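PDB 1QO8: probable fumarate reductase Ifc3 from Shewanella frigidimarina, which catalyses in vitro the essentially one-way reduction of fumarate to succinate, using FAD and four covalently bound c-type hemes, and may take part in electron transport to ferric iron. Local coordinates for residues V25-T30 with K292-Y297; I148-A153 with S271-L276; N384-R389 with G450-D455. All coordinates share one frame; numbering follows the deposited sequence.

Contact 1: residues V25-T30 with K292-Y297. With HEM (protoporphyrin IX containing Fe), chain F.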
loop_
_atom_site.group_PDB
_atom_site.type_symbol
_atom_site.label_atom_id
_atom_site.label_comp_id
_atom_site.label_asym_id
_atom_site.label_seq_id
_atom_site.Cartn_x
_atom_site.Cartn_y
_atom_site.Cartn_z
ATOM N N VAL A 25 24.916 -21.100 24.949
ATOM C CA VAL A 25 24.096 -21.861 23.945
ATOM C C VAL A 25 24.086 -21.059 22.669
ATOM O O VAL A 25 23.836 -19.857 22.718
ATOM C CB VAL A 25 22.727 -22.123 24.529
ATOM C CG1 VAL A 25 21.869 -22.964 23.539
ATOM C CG2 VAL A 25 22.862 -22.757 25.894
ATOM N N THR A 26 24.516 -21.536 21.508
ATOM C CA THR A 26 24.395 -20.768 20.296
ATOM C C THR A 26 22.926 -20.622 19.809
ATOM O O THR A 26 21.996 -21.317 20.227
ATOM C CB THR A 26 25.190 -21.377 19.128
ATOM O OG1 THR A 26 24.617 -22.685 18.840
ATOM C CG2 THR A 26 26.653 -21.530 19.584
ATOM N N ASP A 27 22.715 -19.586 19.002
ATOM C CA ASP A 27 21.365 -19.303 18.461
ATOM C C ASP A 27 20.750 -20.532 17.800
ATOM O O ASP A 27 19.621 -20.834 18.166
ATOM C CB ASP A 27 21.444 -18.080 17.535
ATOM C CG ASP A 27 21.693 -16.870 18.454
ATOM O OD1 ASP A 27 21.218 -16.751 19.594
ATOM O OD2 ASP A 27 22.350 -15.966 17.930
ATOM N N SER A 28 21.535 -21.258 17.002
ATOM C CA SER A 28 21.082 -22.431 16.335
ATOM C C SER A 28 21.053 -23.630 17.280
ATOM O O SER A 28 20.643 -24.683 16.758
ATOM C CB SER A 28 21.829 -22.816 15.076
ATOM O OG SER A 28 22.129 -21.769 14.217
ATOM N N GLU A 29 21.393 -23.564 18.565
ATOM C CA GLU A 29 21.412 -24.741 19.448
ATOM C C GLU A 29 22.100 -25.973 18.921
ATOM O O GLU A 29 21.747 -27.161 19.107
ATOM C CB GLU A 29 19.987 -25.014 19.958
ATOM C CG GLU A 29 19.347 -23.712 20.518
ATOM C CD GLU A 29 17.911 -23.855 20.928
ATOM O OE1 GLU A 29 17.246 -24.925 20.719
ATOM O OE2 GLU A 29 17.287 -22.957 21.546
ATOM N N THR A 30 23.180 -25.779 18.179
ATOM C CA THR A 30 23.864 -26.788 17.400
ATOM C C THR A 30 24.390 -27.909 18.269
ATOM O O THR A 30 23.968 -29.073 18.279
ATOM C CB THR A 30 25.021 -26.073 16.644
ATOM O OG1 THR A 30 24.374 -25.008 15.914
ATOM C CG2 THR A 30 25.724 -26.974 15.647
ATOM N N LYS A 292 18.158 -15.696 19.378
ATOM C CA LYS A 292 17.436 -16.122 20.583
ATOM C C LYS A 292 18.346 -16.134 21.820
ATOM O O LYS A 292 17.824 -15.970 22.920
ATOM C CB LYS A 292 16.977 -17.571 20.282
ATOM C CG LYS A 292 16.391 -18.328 21.483
ATOM C CD LYS A 292 15.868 -19.700 20.992
ATOM C CE LYS A 292 15.104 -20.435 22.122
ATOM N NZ LYS A 292 14.870 -21.844 21.558
ATOM N N HIS A 293 19.555 -16.614 21.662
ATOM C CA HIS A 293 20.402 -16.797 22.883
ATOM C C HIS A 293 21.353 -15.612 23.030
ATOM O O HIS A 293 21.611 -15.061 24.060
ATOM C CB HIS A 293 21.224 -18.124 22.726
ATOM C CG HIS A 293 20.177 -19.210 22.933
ATOM N ND1 HIS A 293 19.832 -20.182 22.009
ATOM C CD2 HIS A 293 19.372 -19.412 23.981
ATOM C CE1 HIS A 293 18.876 -20.934 22.525
ATOM N NE2 HIS A 293 18.560 -20.464 23.714
ATOM N N THR A 294 21.857 -15.176 21.879
ATOM C CA THR A 294 22.927 -14.177 21.909
ATOM C C THR A 294 22.368 -12.765 21.991
ATOM O O THR A 294 23.069 -11.884 22.418
ATOM C CB THR A 294 23.775 -14.366 20.658
ATOM O OG1 THR A 294 23.125 -13.901 19.518
ATOM C CG2 THR A 294 24.119 -15.822 20.488
ATOM N N GLY A 295 21.100 -12.548 21.618
ATOM C CA GLY A 295 20.540 -11.203 21.738
ATOM C C GLY A 295 20.800 -10.461 20.444
ATOM O O GLY A 295 21.023 -11.062 19.365
ATOM N N TYR A 296 20.879 -9.142 20.543
ATOM C CA TYR A 296 20.964 -8.267 19.388
ATOM C C TYR A 296 22.392 -8.005 19.037
ATOM O O TYR A 296 23.189 -7.672 19.940
ATOM C CB TYR A 296 20.268 -6.936 19.618
ATOM C CG TYR A 296 18.756 -7.036 19.759
ATOM C CD1 TYR A 296 18.161 -7.463 20.941
ATOM C CD2 TYR A 296 17.936 -6.712 18.694
ATOM C CE1 TYR A 296 16.788 -7.527 21.019
ATOM C CE2 TYR A 296 16.559 -6.762 18.784
ATOM C CZ TYR A 296 15.995 -7.185 19.927
ATOM O OH TYR A 296 14.636 -7.252 20.055
ATOM N N TYR A 297 22.715 -8.068 17.772
ATOM C CA TYR A 297 24.085 -7.828 17.323
ATOM C C TYR A 297 24.066 -7.422 15.858
ATOM O O TYR A 297 23.044 -7.706 15.193
ATOM C CB TYR A 297 24.981 -9.025 17.472
ATOM C CG TYR A 297 24.732 -10.231 16.617
ATOM C CD1 TYR A 297 23.705 -11.106 16.981
ATOM C CD2 TYR A 297 25.479 -10.492 15.495
ATOM C CE1 TYR A 297 23.446 -12.232 16.198
ATOM C CE2 TYR A 297 25.222 -11.609 14.720
ATOM C CZ TYR A 297 24.195 -12.473 15.091
ATOM O OH TYR A 297 23.958 -13.591 14.353
HETATM C CHA HEM F . 19.085 -23.406 27.264
HETATM C CHB HEM F . 21.105 -23.860 31.696
HETATM C CHC HEM F . 20.966 -28.694 31.428
HETATM C CHD HEM F . 18.920 -28.258 27.050
HETATM C C1A HEM F . 19.694 -23.154 28.485
HETATM C C2A HEM F . 20.076 -21.819 28.912
HETATM C C3A HEM F . 20.594 -21.971 30.130
HETATM C C4A HEM F . 20.564 -23.357 30.497
HETATM C CMA HEM F . 21.146 -20.905 31.092
HETATM C CAA HEM F . 19.899 -20.510 28.097
HETATM C CBA HEM F . 18.608 -19.771 27.885
HETATM C CGA HEM F . 18.475 -18.366 27.346
HETATM O O1A HEM F . 17.617 -17.644 27.992
HETATM O O2A HEM F . 19.108 -17.916 26.337
HETATM C C1B HEM F . 21.136 -25.187 32.050
HETATM C C2B HEM F . 21.445 -25.731 33.370
HETATM C C3B HEM F . 21.358 -27.065 33.317
HETATM C C4B HEM F . 21.063 -27.402 31.942
HETATM C CMB HEM F . 21.729 -24.846 34.606
HETATM C CAB HEM F . 21.470 -28.090 34.447
HETATM C CBB HEM F . 21.051 -28.073 35.734
HETATM C C1C HEM F . 20.451 -28.999 30.177
HETATM C C2C HEM F . 20.294 -30.326 29.617
HETATM C C3C HEM F . 19.708 -30.196 28.462
HETATM C C4C HEM F . 19.494 -28.800 28.192
HETATM C CMC HEM F . 20.743 -31.622 30.340
HETATM C CAC HEM F . 19.157 -31.255 27.451
HETATM C CBC HEM F . 18.481 -32.336 27.915
HETATM C C1D HEM F . 18.741 -26.933 26.715
HETATM C C2D HEM F . 18.157 -26.399 25.513
HETATM C C3D HEM F . 18.190 -25.081 25.603
HETATM C C4D HEM F . 18.839 -24.711 26.868
HETATM C CMD HEM F . 17.588 -27.318 24.391
HETATM C CAD HEM F . 17.642 -23.972 24.662
HETATM C CBD HEM F . 16.281 -23.494 25.270
HETATM C CGD HEM F . 15.311 -24.592 25.661
HETATM O O1D HEM F . 15.131 -25.508 24.800
HETATM O O2D HEM F . 14.729 -24.592 26.770
HETATM N NA HEM F . 20.074 -24.096 29.437
HETATM N NB HEM F . 20.890 -26.238 31.222
HETATM N NC HEM F . 19.987 -28.066 29.258
HETATM N ND HEM F . 19.143 -25.888 27.501
HETATM FE FE HEM F . 19.953 -26.106 29.374
HETATM O O HOH W 1 22.314 -15.453 15.536
#
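Asp27 sits in a type I turn, Thr26 to Glu29, and its carboxylate reaches across to the backbone where the chain of 292-297 swings from loop into strand. From CB the side chain leaves with CG anti to the carbonyl carbon (chi1 -70°), which carries CG past the methyl CG2 of Thr294. Beyond CG, OD1 takes two backbone amides. His293 N lies 2.7 Å from Asp27 OD1, nearly along the C-O axis. Thr294 N, 2.8 Å from Asp27 OD1, comes in on the syn lone pair. Asp27 OD2 likewise uses its syn lone pair, for the hydroxyl Thr294 OG1 at 2.7 Å, and accepts from a water also hydrogen-bonded to Tyr297 OH, itself bonded to Arg268. Several donors thus grip one buried carboxylate, which would probably favour its charged form.

The His293 ring lies between two aliphatic groups. Lys292 CG packs over the centre of one face, and Val25 CG1, anti to its own backbone N, makes a CH-pi contact with the opposite face, 3.9 Å from the centroid. His293 ND1 donates to Thr26 O, which lies tilted out of the ring plane, over 3.0 Å in a bent bond of 137°; Glu29 N shares this oxygen. A salt bridge joins Lys292 NZ to Glu29 OE2 at 2.7 Å, the side chains crossing at about a right angle, though the position of OE2 is less certain; Glu29 OE1 is held by Thr66.

His293 and Glu29 belong to the pocket of a heme whose iron is bound by His19 and His72, and Val25 packs on His19. The arrangement is an interface between the cytochrome and flavoprotein parts of a flavocytochrome c3, with a heme propionate near the edge of the histidine ring.

Contact 2: residues I148-A153 with S271-L276; sequences ILVDKA and SRVVKL. With FAD (flavin-adenine dinucleotide), chain G.
Lys152 and Arg272 stand with their CB atoms 3.5 Å apart and reach out beside the adenine of FAD. The lysine starts with CG in the crowded position between backbone N and carbonyl carbon (chi1 67°) and then runs extended, so that CG, CD and CE pass along the base from C4A to the N7A and C8A side. Arg272 begins with CG anti to the backbone N (chi1 -178°) and is extended as far as NE; its CG lies near N6A, and the amino group sits at the edge of the guanidinium. The two like charges end close together, Lys152 NZ to Arg272 NE 4.3 Å, but Asp339 makes salt bridges with both and Asp102 takes a second bond from the arginine, which would probably offset part of the repulsion.

The CB bond of Asp151 points away from 271-276, and its carboxylate meets the ribose, CG anti to the backbone N. Asp151 OD2 accepts from O3B of FAD at 2.6 Å and Asp151 OD1 from O2B at 3.0 Å, a two-pronged grip on the diol. This is the acidic residue at the end of the second strand of a Rossmann-type FAD-binding fold. OD1 also closes an Asx turn by accepting Ala153 N on its anti lone pair, and OD2 receives Ala129 N, so the carboxylate is fixed by protein as well as cofactor.

At N1A and N6A the backbone of Val273 reads the adenine: Val273 N donates to FAD N1A at 3.0 Å, and Val273 O accepts from N6A at 2.8 Å. The side chain of Val273 crosses that of Val150 at about a right angle, CG2 against CG2. Between the main chains, Ser271 N gives Asp151 O an almost straight bond (171°), the donor above the carbonyl plane.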
loop_
_atom_site.group_PDB
_atom_site.type_symbol
_atom_site.label_atom_id
_atom_site.label_comp_id
_atom_site.label_asym_id
_atom_site.label_seq_id
_atom_site.Cartn_x
_atom_site.Cartn_y
_atom_site.Cartn_z
ATOM N N ILE A 148 26.775 -15.430 4.989
ATOM C CA ILE A 148 26.068 -15.889 6.173
ATOM C C ILE A 148 24.593 -16.092 5.748
ATOM O O ILE A 148 24.169 -15.253 4.973
ATOM C CB ILE A 148 26.212 -14.904 7.344
ATOM C CG1 ILE A 148 27.720 -14.920 7.809
ATOM C CG2 ILE A 148 25.301 -15.217 8.509
ATOM C CD1 ILE A 148 27.958 -13.874 8.890
ATOM N N LEU A 149 23.948 -17.154 6.217
ATOM C CA LEU A 149 22.556 -17.411 5.806
ATOM C C LEU A 149 21.820 -17.353 7.127
ATOM O O LEU A 149 22.289 -18.206 7.920
ATOM C CB LEU A 149 22.340 -18.790 5.170
ATOM C CG LEU A 149 20.897 -19.279 4.963
ATOM C CD1 LEU A 149 20.062 -18.212 4.210
ATOM C CD2 LEU A 149 20.872 -20.580 4.136
ATOM N N VAL A 150 20.823 -16.522 7.349
ATOM C CA VAL A 150 20.148 -16.538 8.643
ATOM C C VAL A 150 18.650 -16.847 8.516
ATOM O O VAL A 150 18.012 -16.457 7.528
ATOM C CB VAL A 150 20.270 -15.208 9.414
ATOM C CG1 VAL A 150 21.739 -14.820 9.701
ATOM C CG2 VAL A 150 19.689 -14.025 8.630
ATOM N N ASP A 151 18.049 -17.507 9.554
ATOM C CA ASP A 151 16.594 -17.672 9.428
ATOM C C ASP A 151 16.028 -17.463 10.806
ATOM O O ASP A 151 16.613 -18.026 11.715
ATOM C CB ASP A 151 16.204 -19.073 8.888
ATOM C CG ASP A 151 14.711 -19.123 8.550
ATOM O OD1 ASP A 151 13.875 -19.132 9.444
ATOM O OD2 ASP A 151 14.440 -19.166 7.315
ATOM N N LYS A 152 14.878 -16.789 10.981
ATOM C CA LYS A 152 14.388 -16.573 12.345
ATOM C C LYS A 152 13.696 -17.792 12.937
ATOM O O LYS A 152 13.305 -17.700 14.119
ATOM C CB LYS A 152 13.422 -15.376 12.366
ATOM C CG LYS A 152 12.112 -15.741 11.543
ATOM C CD LYS A 152 11.146 -14.548 11.579
ATOM C CE LYS A 152 9.974 -14.748 10.481
ATOM N NZ LYS A 152 8.913 -13.764 10.983
ATOM N N ALA A 153 13.379 -18.765 12.087
ATOM C CA ALA A 153 12.550 -19.881 12.577
ATOM C C ALA A 153 13.450 -20.990 13.179
ATOM O O ALA A 153 14.664 -21.017 12.913
ATOM C CB ALA A 153 11.800 -20.475 11.367
ATOM N N SER A 271 17.453 -16.710 14.436
ATOM C CA SER A 271 18.116 -15.435 14.212
ATOM C C SER A 271 17.232 -14.555 13.306
ATOM O O SER A 271 17.222 -14.703 12.079
ATOM C CB SER A 271 19.429 -15.748 13.439
ATOM O OG SER A 271 20.136 -16.606 14.342
ATOM N N ARG A 272 16.480 -13.679 13.940
ATOM C CA ARG A 272 15.629 -12.738 13.252
ATOM C C ARG A 272 16.305 -11.389 12.954
ATOM O O ARG A 272 16.759 -10.627 13.859
ATOM C CB ARG A 272 14.369 -12.490 14.101
ATOM C CG ARG A 272 13.434 -11.530 13.366
ATOM C CD ARG A 272 12.174 -11.458 14.232
ATOM N NE ARG A 272 11.110 -10.919 13.420
ATOM C CZ ARG A 272 9.975 -10.439 13.936
ATOM N NH1 ARG A 272 9.749 -10.468 15.237
ATOM N NH2 ARG A 272 9.069 -9.944 13.090
ATOM N N VAL A 273 16.310 -11.113 11.651
ATOM C CA VAL A 273 16.819 -9.830 11.202
ATOM C C VAL A 273 15.703 -8.793 11.488
ATOM O O VAL A 273 14.534 -9.085 11.179
ATOM C CB VAL A 273 17.176 -9.820 9.716
ATOM C CG1 VAL A 273 17.428 -8.351 9.295
ATOM C CG2 VAL A 273 18.401 -10.678 9.413
ATOM N N VAL A 274 16.094 -7.707 12.155
ATOM C CA VAL A 274 15.151 -6.686 12.596
ATOM C C VAL A 274 15.359 -5.286 12.065
ATOM O O VAL A 274 14.534 -4.382 12.143
ATOM C CB VAL A 274 15.131 -6.660 14.114
ATOM C CG1 VAL A 274 14.491 -7.858 14.772
ATOM C CG2 VAL A 274 16.564 -6.461 14.714
ATOM N N LYS A 275 16.490 -4.986 11.394
ATOM C CA LYS A 275 16.752 -3.707 10.817
ATOM C C LYS A 275 17.825 -3.783 9.758
ATOM O O LYS A 275 18.718 -4.609 9.908
ATOM C CB LYS A 275 17.248 -2.768 11.972
ATOM C CG LYS A 275 17.130 -1.325 11.467
ATOM C CD LYS A 275 17.504 -0.314 12.541
ATOM C CE LYS A 275 16.706 0.952 12.204
ATOM N NZ LYS A 275 17.616 2.028 11.713
ATOM N N LEU A 276 17.727 -3.097 8.664
ATOM C CA LEU A 276 18.832 -3.008 7.717
ATOM C C LEU A 276 19.610 -1.723 8.121
ATOM O O LEU A 276 18.985 -0.694 8.433
ATOM C CB LEU A 276 18.333 -2.874 6.284
ATOM C CG LEU A 276 17.412 -4.007 5.753
ATOM C CD1 LEU A 276 16.621 -3.552 4.530
ATOM C CD2 LEU A 276 18.209 -5.257 5.417
HETATM P PA FAD G . 9.700 -18.718 2.102
HETATM O O1A FAD G . 9.851 -20.126 1.615
HETATM O O2A FAD G . 8.666 -18.365 2.903
HETATM O O5B FAD G . 10.861 -18.633 3.157
HETATM C C5B FAD G . 11.274 -17.362 3.808
HETATM C C4B FAD G . 12.314 -17.726 4.982
HETATM O O4B FAD G . 12.660 -16.375 5.561
HETATM C C3B FAD G . 11.598 -18.446 6.172
HETATM O O3B FAD G . 12.008 -19.684 6.545
HETATM C C2B FAD G . 11.360 -17.321 7.244
HETATM O O2B FAD G . 11.377 -17.773 8.620
HETATM C C1B FAD G . 12.598 -16.532 7.035
HETATM N N9A FAD G . 12.481 -15.140 7.490
HETATM C C8A FAD G . 11.394 -14.306 7.423
HETATM N N7A FAD G . 11.602 -13.171 8.031
HETATM C C5A FAD G . 12.899 -13.241 8.530
HETATM C C6A FAD G . 13.694 -12.349 9.370
HETATM N N6A FAD G . 13.286 -11.183 9.791
HETATM N N1A FAD G . 14.950 -12.793 9.624
HETATM C C2A FAD G . 15.401 -14.046 9.278
HETATM N N3A FAD G . 14.724 -14.939 8.521
HETATM C C4A FAD G . 13.482 -14.475 8.216
HETATM N N1 FAD G . 3.942 -21.855 -5.452
HETATM C C2 FAD G . 4.264 -22.497 -6.543
HETATM O O2 FAD G . 4.745 -22.057 -7.534
HETATM N N3 FAD G . 4.067 -23.904 -6.688
HETATM C C4 FAD G . 3.522 -24.547 -5.581
HETATM O O4 FAD G . 3.283 -25.720 -5.647
HETATM C C4X FAD G . 3.113 -23.791 -4.400
HETATM N N5 FAD G . 2.528 -24.417 -3.367
HETATM C C5X FAD G . 2.217 -23.746 -2.233
HETATM C C6 FAD G . 1.622 -24.465 -1.187
HETATM C C7 FAD G . 1.302 -23.814 -0.020
HETATM C C7M FAD G . 0.669 -24.508 1.143
HETATM C C8 FAD G . 1.631 -22.416 0.100
HETATM C C8M FAD G . 1.353 -21.713 1.394
HETATM C C9 FAD G . 2.241 -21.718 -0.910
HETATM C C9A FAD G . 2.554 -22.344 -2.094
HETATM N N10 FAD G . 3.148 -21.727 -3.213
HETATM C C10 FAD G . 3.430 -22.395 -4.342
HETATM C "C1'" FAD G . 3.855 -20.418 -3.046
HETATM C "C2'" FAD G . 5.399 -20.659 -2.955
HETATM O "O2'" FAD G . 5.449 -21.863 -2.118
HETATM C "C3'" FAD G . 5.935 -19.535 -2.034
HETATM O "O3'" FAD G . 5.661 -18.245 -2.597
HETATM C "C4'" FAD G . 7.491 -19.526 -2.205
HETATM O "O4'" FAD G . 7.907 -20.795 -1.615
HETATM C "C5'" FAD G . 8.017 -18.380 -1.269
HETATM O "O5'" FAD G . 9.545 -18.692 -1.164
HETATM P P FAD G . 10.528 -17.743 -0.454
HETATM O O1P FAD G . 11.877 -18.400 -0.631
HETATM O O2P FAD G . 10.251 -16.497 -1.015
HETATM O O3P FAD G . 10.012 -17.680 0.899
#

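Contact 3: residues N384-R389 with G450-D455; sequences NKDGNR and GMKVAD
Asp386 and Asp455 have the most surface buried here, followed by Met451. The main-chain oxygen of Asp386 lies at the centre: Lys452 N donates to it at 2.9 Å, from above the carbonyl plane and at a bent 138°, with CB of Asp455 and of Met451 around it. The Asp386 carboxylate runs alongside the lysine, pointing the same way, with OD1 3.8 Å from Lys452 CE; Lys385 NZ is salt-bridged to the same oxygen.

Asp455 points from the first turn of helix 453-469 at the 384-389 loop. Asp455 OD2 offers its anti lone pair to Asn388 ND2 in a nearly straight bond (3.0 Å, 167°) near the amide plane. A water donating to both Asn388 OD1 and Asp455 O joins the pair again. The loop contains a type I turn, Asn384 to Gly387, closed by Gly387 N donating to Asn384 O; Asn388 N also donates to Asn384 OD1. At Asn388, an alanine would lose the bond to Asp455 and the water bridge, and would probably loosen the loop from the helix start.

Met451, after the Schellman motif at Gly450, sends CG past Lys385 O and brings SD to 3.7 Å from Gly387 CA. A CB on this glycine would crowd Met451 CB and, at these backbone angles, jam against Asp386 O. Met451 also packs on Val383, Trp413 and Ile415 of strands 381-383 and 412-417.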
loop_
_atom_site.group_PDB
_atom_site.type_symbol
_atom_site.label_atom_id
_atom_site.label_comp_id
_atom_site.label_asym_id
_atom_site.label_seq_id
_atom_site.Cartn_x
_atom_site.Cartn_y
_atom_site.Cartn_z
ATOM N N ASN A 384 -23.408 -23.919 6.100
ATOM C CA ASN A 384 -22.851 -22.929 7.055
ATOM C C ASN A 384 -22.840 -23.534 8.447
ATOM O O ASN A 384 -23.148 -24.744 8.571
ATOM C CB ASN A 384 -23.616 -21.624 6.958
ATOM C CG ASN A 384 -25.043 -21.727 7.448
ATOM O OD1 ASN A 384 -25.522 -22.720 8.050
ATOM N ND2 ASN A 384 -25.684 -20.599 7.150
ATOM N N LYS A 385 -22.452 -22.782 9.473
ATOM C CA LYS A 385 -22.418 -23.329 10.842
ATOM C C LYS A 385 -23.714 -23.908 11.371
ATOM O O LYS A 385 -23.742 -24.728 12.315
ATOM C CB LYS A 385 -21.977 -22.144 11.755
ATOM C CG LYS A 385 -22.681 -21.993 13.077
ATOM C CD LYS A 385 -22.322 -20.754 13.881
ATOM C CE LYS A 385 -23.166 -20.732 15.164
ATOM N NZ LYS A 385 -24.559 -20.232 14.808
ATOM N N ASP A 386 -24.869 -23.467 10.933
ATOM C CA ASP A 386 -26.170 -24.011 11.223
ATOM C C ASP A 386 -26.512 -25.295 10.447
ATOM O O ASP A 386 -27.386 -26.063 10.909
ATOM C CB ASP A 386 -27.293 -22.998 10.920
ATOM C CG ASP A 386 -27.147 -21.766 11.825
ATOM O OD1 ASP A 386 -26.675 -21.883 12.968
ATOM O OD2 ASP A 386 -27.496 -20.658 11.338
ATOM N N GLY A 387 -25.854 -25.468 9.327
ATOM C CA GLY A 387 -26.185 -26.596 8.465
ATOM C C GLY A 387 -27.011 -26.242 7.241
ATOM O O GLY A 387 -27.524 -27.188 6.653
ATOM N N ASN A 388 -27.021 -25.003 6.760
ATOM C CA ASN A 388 -27.720 -24.574 5.586
ATOM C C ASN A 388 -26.782 -24.284 4.426
ATOM O O ASN A 388 -25.730 -23.667 4.618
ATOM C CB ASN A 388 -28.524 -23.248 5.874
ATOM C CG ASN A 388 -29.539 -23.533 6.972
ATOM O OD1 ASN A 388 -30.264 -24.537 6.863
ATOM N ND2 ASN A 388 -29.651 -22.862 8.098
ATOM N N ARG A 389 -27.137 -24.662 3.208
ATOM C CA ARG A 389 -26.382 -24.342 2.011
ATOM C C ARG A 389 -26.564 -22.846 1.809
ATOM O O ARG A 389 -27.524 -22.400 2.407
ATOM C CB ARG A 389 -26.925 -25.162 0.788
ATOM C CG ARG A 389 -26.530 -26.659 0.879
ATOM C CD ARG A 389 -27.264 -27.440 -0.279
ATOM N NE ARG A 389 -26.569 -27.113 -1.493
ATOM C CZ ARG A 389 -27.136 -26.741 -2.647
ATOM N NH1 ARG A 389 -28.488 -26.811 -2.648
ATOM N NH2 ARG A 389 -26.408 -26.534 -3.729
ATOM N N GLY A 450 -21.551 -29.081 15.869
ATOM C CA GLY A 450 -22.400 -27.941 16.241
ATOM C C GLY A 450 -23.335 -27.414 15.178
ATOM O O GLY A 450 -23.779 -26.234 15.257
ATOM N N MET A 451 -23.798 -28.180 14.178
ATOM C CA MET A 451 -24.890 -27.663 13.332
ATOM C C MET A 451 -26.230 -27.876 14.031
ATOM O O MET A 451 -26.321 -28.748 14.932
ATOM C CB MET A 451 -24.837 -28.377 11.969
ATOM C CG MET A 451 -23.563 -28.073 11.172
ATOM S SD MET A 451 -23.559 -28.990 9.629
ATOM C CE MET A 451 -21.987 -29.749 9.467
ATOM N N LYS A 452 -27.261 -27.182 13.614
ATOM C CA LYS A 452 -28.642 -27.486 14.080
ATOM C C LYS A 452 -29.081 -28.818 13.485
ATOM O O LYS A 452 -29.052 -28.966 12.256
ATOM C CB LYS A 452 -29.593 -26.389 13.637
ATOM C CG LYS A 452 -29.222 -24.990 14.167
ATOM C CD LYS A 452 -30.445 -24.090 14.111
ATOM C CE LYS A 452 -30.180 -22.605 14.326
ATOM N NZ LYS A 452 -31.218 -21.667 13.797
ATOM N N VAL A 453 -29.497 -29.770 14.266
ATOM C CA VAL A 453 -30.043 -31.045 13.843
ATOM C C VAL A 453 -31.148 -30.893 12.811
ATOM O O VAL A 453 -31.103 -31.462 11.738
ATOM C CB VAL A 453 -30.583 -31.803 15.082
ATOM C CG1 VAL A 453 -31.352 -33.044 14.618
ATOM C CG2 VAL A 453 -29.420 -32.212 15.983
ATOM N N ALA A 454 -32.122 -30.027 13.050
ATOM C CA ALA A 454 -33.230 -29.831 12.098
ATOM C C ALA A 454 -32.844 -29.134 10.809
ATOM O O ALA A 454 -33.268 -29.394 9.657
ATOM C CB ALA A 454 -34.338 -29.129 12.889
ATOM N N ASP A 455 -31.959 -28.149 10.916
ATOM C CA ASP A 455 -31.459 -27.506 9.678
ATOM C C ASP A 455 -30.635 -28.500 8.843
ATOM O O ASP A 455 -30.921 -28.624 7.640
ATOM C CB ASP A 455 -30.710 -26.229 9.985
ATOM C CG ASP A 455 -31.507 -25.154 10.664
ATOM O OD1 ASP A 455 -32.468 -25.374 11.444
ATOM O OD2 ASP A 455 -31.194 -23.972 10.389
HETATM O O HOH W 2 -32.217 -26.283 6.296
#

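From the N terminus, the loop between helices 5-12 and 30-40 comes first, and contact 1 joins it to the turn leading into strand 295-301, closing a loop of more than 260 residues. Contact 2 falls within that span: it links the end of strand 147-150 in the parallel sheet to strand 271-278, which shares a mixed sheet with 295-301. Their centres lie about 11 Å apart, and they touch where Asp27 packs on Ser271 and Tyr296 on Val274, bringing heme and adenine surroundings together. Contact 3 opens only later, joining the loop after strand 381-383 to the start of helix 453-469, with its centre about 47 Å from that of contact 2.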